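Local coordinates for uncharacterized protein (Pyrococcus abyssi, PDB 5IFF) that acts as a restriction DNA glycosylase, probably excising adenine bases from its recognition sequence, and here grips nonspecific double-stranded DNA as a tetramer, at residues E8-R20 / V175-P187. The protein carries 2 engineered substitutions. Numbering follows the deposited sequence.
Sequences ENGKIVVRLPITR and VARRNEVVKYEVP. With nucleotides of chain C.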
ATOM      1  N   GLU A   8      21.079 -29.639  -0.088  1.00 51.55           N
ATOM      2  CA  GLU A   8      21.513 -30.346   1.128  1.00 55.55           C
ATOM      3  C   GLU A   8      21.395 -31.861   1.005  1.00 55.23           C
ATOM      4  O   GLU A   8      20.334 -32.373   0.615  1.00 50.03           O
ATOM      5  CB  GLU A   8      20.671 -29.926   2.343  1.00 56.03           C
ATOM      6  CG  GLU A   8      20.816 -28.510   2.727  1.00 58.08           C
ATOM      7  CD  GLU A   8      19.712 -28.049   3.645  1.00 58.68           C
ATOM      8  OE1 GLU A   8      19.142 -28.862   4.416  1.00 58.76           O
ATOM      9  OE2 GLU A   8      19.428 -26.844   3.596  1.00 60.06           O
ATOM     10  N   ASN A   9      22.468 -32.562   1.353  1.00 61.12           N
ATOM     11  CA  ASN A   9      22.456 -34.020   1.447  1.00 63.34           C
ATOM     12  C   ASN A   9      21.827 -34.660   0.220  1.00 57.18           C
ATOM     13  O   ASN A   9      20.904 -35.464   0.330  1.00 53.83           O
ATOM     14  CB  ASN A   9      21.708 -34.453   2.711  1.00 70.32           C
ATOM     15  CG  ASN A   9      22.218 -33.741   3.961  1.00 78.04           C
ATOM     16  OD1 ASN A   9      21.452 -33.069   4.667  1.00 80.93           O
ATOM     17  ND2 ASN A   9      23.524 -33.879   4.239  1.00 81.92           N
ATOM     18  N   GLY A  10      22.282 -34.245  -0.959  1.00 53.69           N
ATOM     19  CA  GLY A  10      21.827 -34.849  -2.199  1.00 50.98           C
ATOM     20  C   GLY A  10      20.449 -34.452  -2.692  1.00 47.69           C
ATOM     21  O   GLY A  10      19.950 -35.038  -3.650  1.00 47.23           O
ATOM     22  N   LYS A  11      19.811 -33.457  -2.063  1.00 45.52           N
ATOM     23  CA  LYS A  11      18.438 -33.071  -2.423  1.00 41.10           C
ATOM     24  C   LYS A  11      18.296 -31.563  -2.521  1.00 37.97           C
ATOM     25  O   LYS A  11      18.997 -30.825  -1.835  1.00 38.21           O
ATOM     26  CB  LYS A  11      17.402 -33.554  -1.374  1.00 36.57           C
ATOM     27  CG  LYS A  11      17.557 -35.020  -1.018  1.00 40.49           C
ATOM     28  CD  LYS A  11      16.487 -35.448  -0.017  1.00 42.26           C
ATOM     29  CE  LYS A  11      16.789 -36.930   0.421  1.00 43.09           C
ATOM     30  NZ  LYS A  11      16.178 -37.214   1.762  1.00 51.89           N
ATOM     31  N   ILE A  12      17.363 -31.119  -3.345  1.00 34.62           N
ATOM     32  CA  ILE A  12      17.011 -29.696  -3.331  1.00 35.03           C
ATOM     33  C   ILE A  12      16.002 -29.530  -2.183  1.00 34.95           C
ATOM     34  O   ILE A  12      15.035 -30.280  -2.105  1.00 34.87           O
ATOM     35  CB  ILE A  12      16.402 -29.234  -4.656  1.00 35.71           C
ATOM     36  CG1 ILE A  12      17.413 -29.419  -5.807  1.00 36.53           C
ATOM     37  CG2 ILE A  12      15.873 -27.777  -4.557  1.00 36.57           C
ATOM     38  CD1 ILE A  12      18.817 -28.947  -5.459  1.00 34.67           C
ATOM     39  N   VAL A  13      16.253 -28.575  -1.290  1.00 35.94           N
ATOM     40  CA  VAL A  13      15.374 -28.378  -0.132  1.00 33.93           C
ATOM     41  C   VAL A  13      14.829 -26.943  -0.144  1.00 35.34           C
ATOM     42  O   VAL A  13      15.541 -26.004  -0.577  1.00 36.36           O
ATOM     43  CB  VAL A  13      16.148 -28.663   1.163  1.00 35.94           C
ATOM     44  CG1 VAL A  13      15.289 -28.300   2.378  1.00 40.42           C
ATOM     45  CG2 VAL A  13      16.586 -30.147   1.227  1.00 40.28           C
ATOM     46  N   VAL A  14      13.560 -26.765   0.207  1.00 30.39           N
ATOM     47  CA  VAL A  14      13.006 -25.405   0.321  1.00 31.79           C
ATOM     48  C   VAL A  14      12.469 -25.186   1.711  1.00 35.37           C
ATOM     49  O   VAL A  14      11.757 -26.059   2.264  1.00 36.64           O
ATOM     50  CB  VAL A  14      11.911 -25.153  -0.701  1.00 35.36           C
ATOM     51  CG1 VAL A  14      11.440 -23.677  -0.637  1.00 33.36           C
ATOM     52  CG2 VAL A  14      12.468 -25.389  -2.089  1.00 38.59           C
ATOM     53  N   ARG A  15      12.820 -24.056   2.310  1.00 33.71           N
ATOM     54  CA  ARG A  15      12.233 -23.755   3.620  1.00 34.56           C
ATOM     55  C   ARG A  15      11.135 -22.690   3.431  1.00 36.09           C
ATOM     56  O   ARG A  15      11.340 -21.664   2.738  1.00 31.35           O
ATOM     57  CB  ARG A  15      13.313 -23.320   4.599  1.00 35.73           C
ATOM     58  CG  ARG A  15      14.252 -24.463   4.958  1.00 37.15           C
ATOM     59  CD  ARG A  15      15.292 -24.080   5.970  1.00 42.39           C
ATOM     60  NE  ARG A  15      15.944 -25.244   6.600  1.00 44.12           N
ATOM     61  CZ  ARG A  15      16.835 -26.024   6.005  1.00 45.89           C
ATOM     62  NH1 ARG A  15      17.207 -25.783   4.753  1.00 44.06           N
ATOM     63  NH2 ARG A  15      17.367 -27.044   6.664  1.00 48.12           N
ATOM     64  N   LEU A  16       9.964 -22.991   3.999  1.00 35.28           N
ATOM     65  CA  LEU A  16       8.733 -22.256   3.763  1.00 37.44           C
ATOM     66  C   LEU A  16       8.097 -21.814   5.055  1.00 39.79           C
ATOM     67  O   LEU A  16       7.987 -22.609   6.010  1.00 37.85           O
ATOM     68  CB  LEU A  16       7.741 -23.129   2.981  1.00 39.00           C
ATOM     69  CG  LEU A  16       8.201 -23.560   1.580  1.00 37.83           C
ATOM     70  CD1 LEU A  16       7.240 -24.562   1.065  1.00 39.90           C
ATOM     71  CD2 LEU A  16       8.205 -22.363   0.646  1.00 35.01           C
ATOM     72  N   PRO A  17       7.669 -20.547   5.099  1.00 40.66           N
ATOM     73  CA  PRO A  17       6.916 -20.021   6.237  1.00 39.72           C
ATOM     74  C   PRO A  17       5.539 -20.637   6.283  1.00 41.60           C
ATOM     75  O   PRO A  17       4.873 -20.860   5.254  1.00 39.33           O
ATOM     76  CB  PRO A  17       6.815 -18.528   5.940  1.00 42.17           C
ATOM     77  CG  PRO A  17       6.811 -18.470   4.436  1.00 42.38           C
ATOM     78  CD  PRO A  17       7.736 -19.581   3.984  1.00 40.09           C
ATOM     79  N   ILE A  18       5.124 -20.931   7.496  1.00 42.34           N
ATOM     80  CA  ILE A  18       3.844 -21.561   7.743  1.00 46.80           C
ATOM     81  C   ILE A  18       2.829 -20.600   8.391  1.00 49.93           C
ATOM     82  O   ILE A  18       1.645 -20.945   8.549  1.00 53.60           O
ATOM     83  CB  ILE A  18       4.080 -22.807   8.660  1.00 61.84           C
ATOM     84  CG1 ILE A  18       4.951 -23.767   7.908  1.00 65.05           C
ATOM     85  CG2 ILE A  18       2.848 -23.576   8.917  1.00 64.62           C
ATOM     86  CD1 ILE A  18       4.324 -24.123   6.611  1.00 66.35           C
ATOM     87  N   THR A  19       3.292 -19.453   8.860  1.00 48.38           N
ATOM     88  CA  THR A  19       2.433 -18.624   9.733  1.00 50.79           C
ATOM     89  C   THR A  19       2.159 -17.204   9.252  1.00 56.23           C
ATOM     90  O   THR A  19       1.340 -16.502   9.844  1.00 63.59           O
ATOM     91  CB  THR A  19       3.029 -18.456  11.159  1.00 52.33           C
ATOM     92  OG1 THR A  19       4.276 -17.744  11.084  1.00 52.18           O
ATOM     93  CG2 THR A  19       3.225 -19.811  11.845  1.00 52.39           C
ATOM     94  N   ARG A  20       2.857 -16.724   8.237  1.00 57.41           N
ATOM     95  CA  ARG A  20       2.584 -15.308   7.903  1.00 63.34           C
ATOM     96  C   ARG A  20       1.961 -15.270   6.540  1.00 55.43           C
ATOM     97  O   ARG A  20       2.638 -14.956   5.598  1.00 55.40           O
ATOM     98  CB  ARG A  20       3.858 -14.463   7.930  1.00 69.99           C
ATOM     99  CG  ARG A  20       4.563 -14.417   9.271  1.00 77.47           C
ATOM    100  CD  ARG A  20       4.421 -13.058   9.909  1.00 85.42           C
ATOM    101  NE  ARG A  20       5.683 -12.587  10.474  1.00 91.49           N
ATOM    102  CZ  ARG A  20       6.523 -11.754   9.860  1.00 94.11           C
ATOM    103  NH1 ARG A  20       7.645 -11.381  10.466  1.00 97.52           N
ATOM    104  NH2 ARG A  20       6.242 -11.286   8.648  1.00 92.54           N
ATOM    105  N   VAL A 175       1.307 -27.498  17.345  1.00 51.02           N
ATOM    106  CA  VAL A 175       1.037 -26.079  17.044  1.00 53.91           C
ATOM    107  C   VAL A 175       2.268 -25.308  16.487  1.00 54.40           C
ATOM    108  O   VAL A 175       3.318 -25.222  17.116  1.00 56.57           O
ATOM    109  CB  VAL A 175       0.478 -25.318  18.273  1.00 84.06           C
ATOM    110  CG1 VAL A 175       1.504 -25.207  19.389  1.00 87.59           C
ATOM    111  CG2 VAL A 175       0.006 -23.940  17.858  1.00 83.60           C
ATOM    112  N   ALA A 176       2.127 -24.760  15.290  1.00 55.30           N
ATOM    113  CA  ALA A 176       3.213 -23.989  14.651  1.00 55.01           C
ATOM    114  C   ALA A 176       3.776 -22.886  15.577  1.00 59.63           C
ATOM    115  O   ALA A 176       3.030 -22.155  16.205  1.00 61.63           O
ATOM    116  CB  ALA A 176       2.728 -23.389  13.358  1.00 52.64           C
ATOM    117  N   ARG A 177       5.100 -22.807  15.685  1.00 64.90           N
ATOM    118  CA  ARG A 177       5.757 -21.770  16.487  1.00 70.84           C
ATOM    119  C   ARG A 177       5.597 -20.403  15.803  1.00 68.75           C
ATOM    120  O   ARG A 177       5.203 -20.325  14.632  1.00 66.73           O
ATOM    121  CB  ARG A 177       7.248 -22.084  16.669  1.00 75.53           C
ATOM    122  CG  ARG A 177       7.573 -23.508  17.105  1.00 79.06           C
ATOM    123  CD  ARG A 177       7.558 -23.620  18.618  1.00 85.64           C
ATOM    124  NE  ARG A 177       7.983 -24.945  19.078  1.00 87.59           N
ATOM    125  CZ  ARG A 177       8.378 -25.223  20.318  1.00 90.59           C
ATOM    126  NH1 ARG A 177       8.415 -24.271  21.242  1.00 92.46           N
ATOM    127  NH2 ARG A 177       8.748 -26.458  20.628  1.00 92.45           N
ATOM    128  N   ARG A 178       5.907 -19.337  16.535  1.00 70.85           N
ATOM    129  CA  ARG A 178       5.927 -17.997  15.966  1.00 70.50           C
ATOM    130  C   ARG A 178       6.942 -17.925  14.825  1.00 66.75           C
ATOM    131  O   ARG A 178       8.096 -18.313  14.999  1.00 67.37           O
ATOM    132  CB  ARG A 178       6.264 -16.960  17.038  1.00 77.31           C
ATOM    133  CG  ARG A 178       5.999 -15.517  16.619  1.00 80.17           C
ATOM    134  CD  ARG A 178       6.252 -14.571  17.781  1.00 87.50           C
ATOM    135  NE  ARG A 178       6.143 -15.266  19.065  1.00 92.83           N
ATOM    136  CZ  ARG A 178       5.003 -15.457  19.725  1.00 96.57           C
ATOM    137  NH1 ARG A 178       3.859 -15.012  19.225  1.00 97.58           N
ATOM    138  NH2 ARG A 178       5.005 -16.101  20.887  1.00 98.52           N
ATOM    139  N   ASN A 179       6.505 -17.456  13.661  1.00 65.75           N
ATOM    140  CA  ASN A 179       7.375 -17.389  12.475  1.00 67.00           C
ATOM    141  C   ASN A 179       7.976 -18.755  12.091  1.00 61.22           C
ATOM    142  O   ASN A 179       9.094 -18.843  11.578  1.00 61.16           O
ATOM    143  CB  ASN A 179       8.495 -16.372  12.696  1.00 73.59           C
ATOM    144  CG  ASN A 179       7.966 -14.992  13.050  1.00 84.64           C
ATOM    145  OD1 ASN A 179       6.987 -14.526  12.467  1.00 86.07           O
ATOM    146  ND2 ASN A 179       8.606 -14.336  14.016  1.00 90.54           N
ATOM    147  N   GLU A 180       7.224 -19.813  12.344  1.00 54.75           N
ATOM    148  CA  GLU A 180       7.705 -21.155  12.023  1.00 49.23           C
ATOM    149  C   GLU A 180       8.040 -21.290  10.545  1.00 44.32           C
ATOM    150  O   GLU A 180       7.272 -20.876   9.679  1.00 39.94           O
ATOM    151  CB  GLU A 180       6.671 -22.206  12.421  1.00 50.03           C
ATOM    152  CG  GLU A 180       7.026 -23.615  11.926  1.00 53.18           C
ATOM    153  CD  GLU A 180       7.110 -24.630  13.049  1.00 55.47           C
ATOM    154  OE1 GLU A 180       6.615 -24.311  14.142  1.00 56.42           O
ATOM    155  OE2 GLU A 180       7.687 -25.727  12.818  1.00 56.29           O
ATOM    156  N   VAL A 181       9.181 -21.918  10.272  1.00 41.12           N
ATOM    157  CA  VAL A 181       9.581 -22.281   8.941  1.00 40.36           C
ATOM    158  C   VAL A 181       9.745 -23.826   8.829  1.00 42.51           C
ATOM    159  O   VAL A 181      10.363 -24.430   9.698  1.00 43.95           O
ATOM    160  CB  VAL A 181      10.883 -21.562   8.611  1.00 43.18           C
ATOM    161  CG1 VAL A 181      11.518 -22.173   7.428  1.00 39.40           C
ATOM    162  CG2 VAL A 181      10.608 -20.026   8.421  1.00 50.42           C
ATOM    163  N   VAL A 182       9.152 -24.457   7.807  1.00 38.45           N
ATOM    164  CA  VAL A 182       9.248 -25.906   7.673  1.00 36.76           C
ATOM    165  C   VAL A 182      10.107 -26.245   6.479  1.00 38.20           C
ATOM    166  O   VAL A 182      10.408 -25.372   5.652  1.00 34.36           O
ATOM    167  CB  VAL A 182       7.879 -26.589   7.513  1.00 34.95           C
ATOM    168  CG1 VAL A 182       7.031 -26.352   8.797  1.00 35.21           C
ATOM    169  CG2 VAL A 182       7.191 -26.083   6.234  1.00 35.71           C
ATOM    170  N   LYS A 183      10.501 -27.510   6.402  1.00 35.66           N
ATOM    171  CA  LYS A 183      11.475 -27.962   5.414  1.00 40.13           C
ATOM    172  C   LYS A 183      10.800 -28.968   4.473  1.00 35.67           C
ATOM    173  O   LYS A 183      10.102 -29.889   4.921  1.00 32.71           O
ATOM    174  CB  LYS A 183      12.687 -28.570   6.133  1.00 46.02           C
ATOM    175  CG  LYS A 183      13.713 -29.144   5.175  1.00 53.65           C
ATOM    176  CD  LYS A 183      15.066 -29.434   5.845  1.00 60.45           C
ATOM    177  CE  LYS A 183      15.119 -30.798   6.509  1.00 65.17           C
ATOM    178  NZ  LYS A 183      16.544 -31.171   6.787  1.00 70.23           N
ATOM    179  N   TYR A 184      10.999 -28.782   3.173  1.00 32.64           N
ATOM    180  CA  TYR A 184      10.382 -29.612   2.159  1.00 30.71           C
ATOM    181  C   TYR A 184      11.416 -30.083   1.133  1.00 33.48           C
ATOM    182  O   TYR A 184      12.058 -29.251   0.463  1.00 30.91           O
ATOM    183  CB  TYR A 184       9.272 -28.811   1.451  1.00 31.09           C
ATOM    184  CG  TYR A 184       8.664 -29.543   0.284  1.00 31.58           C
ATOM    185  CD1 TYR A 184       7.962 -30.725   0.475  1.00 30.49           C
ATOM    186  CD2 TYR A 184       8.779 -29.041  -1.009  1.00 31.74           C
ATOM    187  CE1 TYR A 184       7.419 -31.422  -0.608  1.00 30.40           C
ATOM    188  CE2 TYR A 184       8.224 -29.726  -2.095  1.00 32.09           C
ATOM    189  CZ  TYR A 184       7.531 -30.896  -1.884  1.00 33.18           C
ATOM    190  OH  TYR A 184       6.994 -31.569  -2.974  1.00 34.47           O
ATOM    191  N   GLU A 185      11.526 -31.398   0.936  1.00 30.03           N
ATOM    192  CA  GLU A 185      12.474 -31.905  -0.051  1.00 33.17           C
ATOM    193  C   GLU A 185      11.751 -31.885  -1.378  1.00 36.23           C
ATOM    194  O   GLU A 185      10.642 -32.410  -1.499  1.00 36.53           O
ATOM    195  CB  GLU A 185      12.968 -33.315   0.329  1.00 39.67           C
ATOM    196  CG  GLU A 185      13.570 -33.364   1.753  1.00 46.20           C
ATOM    197  CD  GLU A 185      14.030 -34.771   2.225  1.00 59.86           C
ATOM    198  OE1 GLU A 185      13.526 -35.778   1.696  1.00 61.23           O
ATOM    199  OE2 GLU A 185      14.911 -34.849   3.114  1.00 60.35           O
ATOM    200  N   VAL A 186      12.355 -31.241  -2.372  1.00 34.12           N
ATOM    201  CA  VAL A 186      11.672 -31.051  -3.648  1.00 34.66           C
ATOM    202  C   VAL A 186      11.930 -32.275  -4.495  1.00 38.78           C
ATOM    203  O   VAL A 186      13.072 -32.548  -4.814  1.00 39.93           O
ATOM    204  CB  VAL A 186      12.190 -29.780  -4.400  1.00 36.23           C
ATOM    205  CG1 VAL A 186      11.450 -29.605  -5.782  1.00 32.69           C
ATOM    206  CG2 VAL A 186      12.016 -28.532  -3.515  1.00 33.77           C
ATOM    207  N   PRO A 187      10.869 -33.008  -4.869  1.00 38.24           N
ATOM    208  CA  PRO A 187      11.009 -34.155  -5.757  1.00 40.13           C
ATOM    209  C   PRO A 187      11.416 -33.701  -7.174  1.00 36.97           C
ATOM    210  O   PRO A 187      10.881 -32.689  -7.638  1.00 31.84           O
ATOM    211  CB  PRO A 187       9.603 -34.761  -5.759  1.00 41.36           C
ATOM    212  CG  PRO A 187       8.858 -34.087  -4.623  1.00 39.04           C
ATOM    213  CD  PRO A 187       9.462 -32.720  -4.608  1.00 36.34           C
TER
ATOM    214  P    DC C  14       5.718  -7.575  10.915  1.00 64.82           P
ATOM    215  OP1  DC C  14       7.082  -7.259  11.344  1.00 64.83           O
ATOM    216  OP2  DC C  14       5.183  -8.963  10.829  1.00 65.65           O
ATOM    217  O5'  DC C  14       4.664  -6.831  11.846  1.00 67.45           O
ATOM    218  C5'  DC C  14       4.697  -5.425  11.961  1.00 67.96           C
ATOM    219  C4'  DC C  14       3.314  -4.887  12.299  1.00 62.35           C
ATOM    220  O4'  DC C  14       2.413  -5.189  11.232  1.00 56.24           O
ATOM    221  C3'  DC C  14       2.642  -5.494  13.532  1.00 63.94           C
ATOM    222  O3'  DC C  14       2.872  -4.672  14.657  1.00 68.64           O
ATOM    223  C2'  DC C  14       1.153  -5.500  13.163  1.00 59.14           C
ATOM    224  C1'  DC C  14       1.136  -4.982  11.719  1.00 54.88           C
ATOM    225  N1   DC C  14       0.131  -5.687  10.868  1.00 49.11           N
ATOM    226  C2   DC C  14      -1.097  -5.059  10.661  1.00 47.52           C
ATOM    227  O2   DC C  14      -1.271  -3.934  11.147  1.00 48.71           O
ATOM    228  N3   DC C  14      -2.060  -5.697   9.952  1.00 41.23           N
ATOM    229  C4   DC C  14      -1.830  -6.884   9.451  1.00 39.42           C
ATOM    230  N4   DC C  14      -2.813  -7.438   8.734  1.00 38.00           N
ATOM    231  C5   DC C  14      -0.562  -7.575   9.651  1.00 40.23           C
ATOM    232  C6   DC C  14       0.375  -6.946  10.365  1.00 43.60           C
TER
HETATM  233  O   HOH W   1      15.657 -32.802  -5.082  1.00 34.40           O
HETATM  234  O   HOH W   2       6.130 -18.457   9.392  1.00 35.29           O
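Val14 and Val186 press their CG2 methyls together at 3.5 Å on the buried face of an antiparallel strand pair, 11-17 with 181-186, which makes up two strands of a three-stranded sheet completed by 4-8. Just past the end of strand 11-17, Ile18 crosses Val182 at about a right angle, its CG1 3.4 Å from Val182 CG1, closer than methyl and methylene groups normally pack. Trp58 and Ile56 of strand 54-59 and Met75 of helix 72-81 cover these residues; Val14 lies about 7 Å, side chain to side chain, from Ile60, known to bind adenine in this protein. Main-chain bonds clamp the pair, among them Val182 N to Leu16 O, while water 1 links Ile12 N to Val186 O.

The other face is more polar, though Val13 CG1 packs hard on Lys183 CG at 3.3 Å; only its charged ends are loose. Lys11, extended beyond CG, crosses Glu185 obliquely and brings NZ to 3.0 Å from both OE1 and OE2, a salt bridge of two weak bonds. A leucine in place of Glu185 would probably leave the solvent-exposed Lys11 ammonium without its carboxylate mate. Arg15 runs alongside Lys183, whose CD covers one guanidinium face, and its NH1 meets the syn lone pair of Glu8 OE2 at 2.7 Å, an oxygen also hydrogen-bonded to Ser6 OG; that carboxylate probably eases the crowding of the Arg15 and Lys183 charges, although Lys183 NZ is beyond salt-bridge distance.

Beyond the strands, Arg20 NE donates to Asn179 OD1 at 3.1 Å. Bends at chi2 (-109°) and chi3 (-136°) place OP2 of DC14 of chain C over the centre of one guanidinium face, 3.2 Å from Arg20 CZ. Contact with a backbone phosphate, rather than a base, is consistent with DNA binding that does not read sequence here.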